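Beta-gamma-crystallin (Geodia cydonium, PDB 4IAU) is of unknown function but binds calcium and has the Greek key folds of the beta/gamma-crystallin family. Local coordinates at residues P78-Q83 against E98-N103; V84-Y89 against K157-E162. One frame throughout, in Å; residues are numbered along the deposited sequence. Where two conformers were deposited one is given.

Contact 1: residues P78-Q83 against E98-N103; sequences PVKTFQ and ELDLPN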
# COMPACT_ATOMS: atom_id res chain seq x y z
N PRO A 78 5.06 0.49 5.50
CA PRO A 78 4.82 -0.94 5.40
C PRO A 78 3.38 -1.20 4.99
O PRO A 78 2.47 -0.40 5.17
CB PRO A 78 5.11 -1.44 6.83
CG PRO A 78 4.67 -0.26 7.71
CD PRO A 78 5.07 0.95 6.93
N VAL A 79 3.18 -2.41 4.45
CA VAL A 79 1.86 -2.91 4.16
C VAL A 79 1.46 -3.77 5.36
O VAL A 79 1.87 -4.92 5.50
CB VAL A 79 1.80 -3.69 2.85
CG1 VAL A 79 0.38 -4.16 2.55
CG2 VAL A 79 2.35 -2.84 1.68
N LYS A 80 0.68 -3.21 6.29
CA LYS A 80 0.55 -3.82 7.59
C LYS A 80 -0.41 -5.02 7.59
O LYS A 80 -0.44 -5.78 8.57
CB LYS A 80 0.10 -2.80 8.67
CG LYS A 80 1.13 -1.69 8.84
CD LYS A 80 0.88 -0.89 10.12
CE LYS A 80 -0.45 -0.17 10.10
NZ LYS A 80 -0.75 0.64 8.90
N THR A 81 -1.10 -5.26 6.50
CA THR A 81 -1.90 -6.47 6.34
C THR A 81 -1.18 -7.56 5.60
O THR A 81 -1.84 -8.57 5.28
CB THR A 81 -3.27 -6.14 5.71
OG1 THR A 81 -3.02 -5.73 4.41
CG2 THR A 81 -4.08 -5.18 6.57
N PHE A 82 0.11 -7.43 5.37
CA PHE A 82 0.91 -8.55 4.87
C PHE A 82 0.63 -9.75 5.79
O PHE A 82 0.76 -9.63 7.03
CB PHE A 82 2.34 -8.12 4.91
CG PHE A 82 3.33 -9.21 4.56
CD1 PHE A 82 3.28 -9.87 3.37
CD2 PHE A 82 4.30 -9.60 5.43
CE1 PHE A 82 4.19 -10.88 3.03
CE2 PHE A 82 5.27 -10.56 5.13
CZ PHE A 82 5.21 -11.15 3.89
N GLN A 83 0.25 -10.88 5.21
CA GLN A 83 -0.03 -12.11 5.95
C GLN A 83 -1.23 -12.03 6.88
O GLN A 83 -1.34 -12.89 7.80
CB GLN A 83 1.20 -12.54 6.75
CG GLN A 83 2.43 -12.82 5.91
CD GLN A 83 3.63 -13.22 6.74
OE1 GLN A 83 3.70 -12.91 7.93
NE2 GLN A 83 4.58 -13.89 6.12
N GLU A 98 -4.53 5.28 3.53
CA GLU A 98 -4.72 3.85 3.51
C GLU A 98 -5.72 3.42 4.61
O GLU A 98 -5.97 4.13 5.59
CB GLU A 98 -3.40 3.08 3.71
CG GLU A 98 -2.83 3.18 5.11
CD GLU A 98 -1.54 2.45 5.35
OE1 GLU A 98 -1.21 1.50 4.58
OE2 GLU A 98 -0.80 2.82 6.30
N LEU A 99 -6.26 2.22 4.41
CA LEU A 99 -7.16 1.59 5.35
C LEU A 99 -6.87 0.11 5.37
O LEU A 99 -6.94 -0.58 4.34
CB LEU A 99 -8.63 1.83 4.97
CG LEU A 99 -9.64 1.13 5.83
CD1 LEU A 99 -9.65 1.68 7.24
CD2 LEU A 99 -11.00 1.22 5.15
N ASP A 100 -6.52 -0.43 6.54
CA ASP A 100 -6.27 -1.83 6.73
C ASP A 100 -7.56 -2.61 7.03
O ASP A 100 -8.37 -2.20 7.87
CB ASP A 100 -5.31 -2.06 7.89
CG ASP A 100 -3.88 -1.58 7.61
OD1 ASP A 100 -3.47 -1.61 6.44
OD2 ASP A 100 -3.19 -1.25 8.58
N LEU A 101 -7.72 -3.74 6.32
CA LEU A 101 -8.81 -4.68 6.49
C LEU A 101 -8.26 -6.02 6.90
O LEU A 101 -7.95 -6.89 6.07
CB LEU A 101 -9.66 -4.87 5.22
CG LEU A 101 -10.76 -3.85 4.97
CD1 LEU A 101 -10.26 -2.43 4.77
CD2 LEU A 101 -11.63 -4.27 3.82
N PRO A 102 -8.17 -6.27 8.22
CA PRO A 102 -7.89 -7.66 8.67
C PRO A 102 -9.09 -8.58 8.45
O PRO A 102 -8.90 -9.79 8.40
CB PRO A 102 -7.63 -7.46 10.17
CG PRO A 102 -8.34 -6.22 10.56
CD PRO A 102 -8.23 -5.35 9.38
N ASN A 103 -10.27 -8.00 8.37
CA ASN A 103 -11.50 -8.75 8.28
C ASN A 103 -12.51 -7.89 7.49
O ASN A 103 -12.18 -6.80 7.00
CB ASN A 103 -12.05 -9.20 9.61
CG ASN A 103 -12.75 -10.58 9.38
OD1 ASN A 103 -13.67 -10.95 8.58
ND2 ASN A 103 -12.13 -11.54 10.10
O HOH W 1 0.74 0.58 3.03
O HOH W 2 1.66 1.74 6.81
O HOH W 3 -0.86 -0.75 6.19
O HOH W 4 -2.47 3.07 8.64

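Contact 2: residues V84-Y89 against K157-E162; sequences VGATLY and KSMERE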
# COMPACT_ATOMS: atom_id res chain seq x y z
N VAL A 84 -2.08 -11.06 6.66
CA VAL A 84 -3.23 -10.86 7.53
C VAL A 84 -4.48 -10.61 6.74
O VAL A 84 -5.52 -11.18 7.10
CB VAL A 84 -2.98 -9.69 8.49
CG1 VAL A 84 -4.25 -9.48 9.34
CG2 VAL A 84 -1.77 -9.88 9.38
N GLY A 85 -4.47 -9.80 5.71
CA GLY A 85 -5.73 -9.39 5.05
C GLY A 85 -5.45 -8.52 3.87
O GLY A 85 -4.66 -8.91 2.98
N ALA A 86 -6.08 -7.35 3.79
CA ALA A 86 -6.00 -6.47 2.64
C ALA A 86 -5.82 -5.03 3.14
O ALA A 86 -6.29 -4.67 4.21
CB ALA A 86 -7.26 -6.56 1.80
N THR A 87 -5.18 -4.20 2.30
CA THR A 87 -5.10 -2.76 2.54
C THR A 87 -5.63 -2.04 1.29
O THR A 87 -5.30 -2.43 0.18
CB THR A 87 -3.67 -2.29 2.88
OG1 THR A 87 -3.26 -2.90 4.07
CG2 THR A 87 -3.57 -0.80 3.10
N LEU A 88 -6.47 -1.02 1.54
CA LEU A 88 -7.07 -0.18 0.53
C LEU A 88 -6.38 1.19 0.52
O LEU A 88 -5.97 1.66 1.59
CB LEU A 88 -8.55 -0.00 0.79
CG LEU A 88 -9.32 -1.31 0.98
CD1 LEU A 88 -10.79 -0.97 1.24
CD2 LEU A 88 -9.18 -2.20 -0.22
N TYR A 89 -6.33 1.82 -0.63
CA TYR A 89 -5.64 3.10 -0.79
C TYR A 89 -6.51 4.07 -1.57
O TYR A 89 -7.24 3.70 -2.50
CB TYR A 89 -4.32 2.88 -1.54
CG TYR A 89 -3.39 1.96 -0.83
CD1 TYR A 89 -2.47 2.44 0.09
CD2 TYR A 89 -3.38 0.58 -1.08
CE1 TYR A 89 -1.58 1.58 0.75
CE2 TYR A 89 -2.53 -0.27 -0.43
CZ TYR A 89 -1.62 0.24 0.50
OH TYR A 89 -0.78 -0.67 1.12
N LYS A 157 -17.39 0.46 -1.34
CA LYS A 157 -18.02 0.87 -0.10
C LYS A 157 -18.05 -0.19 0.97
O LYS A 157 -18.16 0.15 2.17
CB LYS A 157 -19.42 1.42 -0.35
CG LYS A 157 -19.41 2.84 -0.84
CD LYS A 157 -20.86 3.37 -1.01
CE LYS A 157 -20.89 4.86 -1.32
NZ LYS A 157 -20.19 5.24 -2.57
N SER A 158 -17.98 -1.47 0.66
CA SER A 158 -17.88 -2.51 1.64
C SER A 158 -17.15 -3.70 1.04
O SER A 158 -17.12 -3.85 -0.20
CB SER A 158 -19.21 -2.91 2.25
OG SER A 158 -20.14 -3.38 1.30
N MSE A 159 -16.54 -4.51 1.90
CA MSE A 159 -15.70 -5.61 1.46
C MSE A 159 -15.78 -6.69 2.51
O MSE A 159 -15.42 -6.48 3.65
CB MSE A 159 -14.28 -5.09 1.18
CG MSE A 159 -13.33 -6.09 0.57
SE MSE A 159 -11.78 -5.14 -0.09
CE MSE A 159 -10.52 -6.57 -0.04
N GLU A 160 -16.30 -7.87 2.11
CA GLU A 160 -16.61 -8.95 3.02
C GLU A 160 -15.58 -10.06 2.82
O GLU A 160 -15.31 -10.49 1.69
CB GLU A 160 -18.05 -9.48 2.75
CG GLU A 160 -18.45 -10.44 3.84
CD GLU A 160 -19.92 -10.59 4.11
OE1 GLU A 160 -20.56 -10.77 3.07
OE2 GLU A 160 -20.41 -10.52 5.27
N ARG A 161 -15.01 -10.56 3.90
CA ARG A 161 -14.08 -11.67 3.83
C ARG A 161 -14.86 -12.95 3.87
O ARG A 161 -15.67 -13.16 4.77
CB ARG A 161 -13.07 -11.57 4.99
CG ARG A 161 -11.95 -12.58 4.83
CD ARG A 161 -10.92 -12.36 5.86
NE ARG A 161 -9.83 -13.28 5.70
CZ ARG A 161 -8.55 -13.06 6.00
NH1 ARG A 161 -8.20 -11.90 6.55
NH2 ARG A 161 -7.79 -14.08 5.67
N GLU A 162 -14.60 -13.82 2.93
CA GLU A 162 -15.28 -15.12 2.85
C GLU A 162 -14.57 -16.07 3.77
O GLU A 162 -13.43 -15.95 4.29
CB GLU A 162 -15.26 -15.64 1.41
CG GLU A 162 -15.88 -14.81 0.33
CD GLU A 162 -16.03 -15.48 -1.02
OE1 GLU A 162 -15.16 -16.28 -1.41
OE2 GLU A 162 -17.03 -15.23 -1.74

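Contact 1: residues P78-Q83 against E98-N103
K80 meets two carboxylates at once. Its side chain crosses those of D100 and E98 at about a right angle, and in the conformer given, one of two deposited, NZ makes salt bridges to D100 OD2 at 3.1 Å and to E98 OE2 at 3.4 Å. D100 OD2 receives its bond on the syn side, 20° out of the carboxylate plane. CG of K80 lies beside its backbone N (chi1 -62°), and the chain bends at chi3 and again at chi4, which sets NZ between D100 OD2 and E98 OE2. A long, flexible base suits this exposed site. Next to the charged pair, T81 CG2 packs against D100 CB at 3.6 Å; threonine serves twice here, because its OG1 bonds to T87, whose hydroxyl also bonds D100 OD1.

Water links the remaining polar atoms. One molecule accepts from both K80 N and K80 NZ and donates to E98 OE1 and D100 OD1, so four bonds grip it. Two others donate to the carbonyl O of P78, one reaching E98 OE1 at 2.7 Å and the other E98 OE2 at 2.7 Å.

Two backbone features position these groups. A type I beta turn, closed by F82 N to V79 O at 3.1 Å, puts K80 and T81 at its two central positions, while alternation along strand 98-101 sends E98 and D100 to the same side. The whole is a hydrated salt-bridge network that ties the connection between two crystallin domains to an outermost strand of a Greek key sheet.

Contact 2: residues V84-Y89 against K157-E162
M159, present as selenomethionine, reaches from strand 158-161 to strand 86-89 and fills the tight part of this contact. Its CE lies 3.7 Å from A86 CB, and its SE lies 3.9 Å from CD2 of L88, past which the chain slides in the opposite direction. CG of M159 stands anti to the backbone N (chi1 -174°), and the chain stays extended beyond it, giving the unbranched side chain the length to reach the facing strand. Small A86 lets the methyl tip approach closely, while a branch of L88, CD2, lies beside SE; I118, L101 and W123 add to the same buried, apolar surroundings. Such packing is that of a crystallin domain's beta sandwich: strand 86-89 belongs to one sheet, strand 158-161 to the other, and the side chains meet between them. A classic beta bulge, in which K157 and S158 both face Y126, lies at the start of the second strand.

Toward the solvent a polar bond joins strand 158-161 to the loop that leads into strand 86-89. R161 sends an extended chain to V84, and NH1 donates to V84 O at 2.8 Å with an almost straight N-H...O angle of 172°. The acceptor sits at the edge of the guanidinium, in its plane, and the donor lies in the carbonyl plane. A long arginine suits this partly exposed margin, since its aliphatic part covers the distance while its head takes a backbone oxygen. Nearby, G85 CA comes within 3.8 Å of R161 NH1, and exposed V84 turns its own side chain away.

How the contacts relate
Contacts 1 and 2 have centres 8 Å apart and interleave along the chain, since residues 84-89 continue directly from 78-83 and precede 98-103. Strands 86-89 and 98-101 are antiparallel neighbours, joined by L101 N to A86 O at 2.7 Å. Side chains alternate along them: T87 and D100 face contact 1, toward the interdomain connection, while A86, L88 and L101 face contact 2, within the sandwich. R161 NH1 of contact 2 also lies close to P102 O of contact 1, at 2.9 Å. Neither contact binds the calcium ion, held by K90, G112, S114 and D154: the side chain of L88 is about 10 Å from it, and that of E98 about 12 Å.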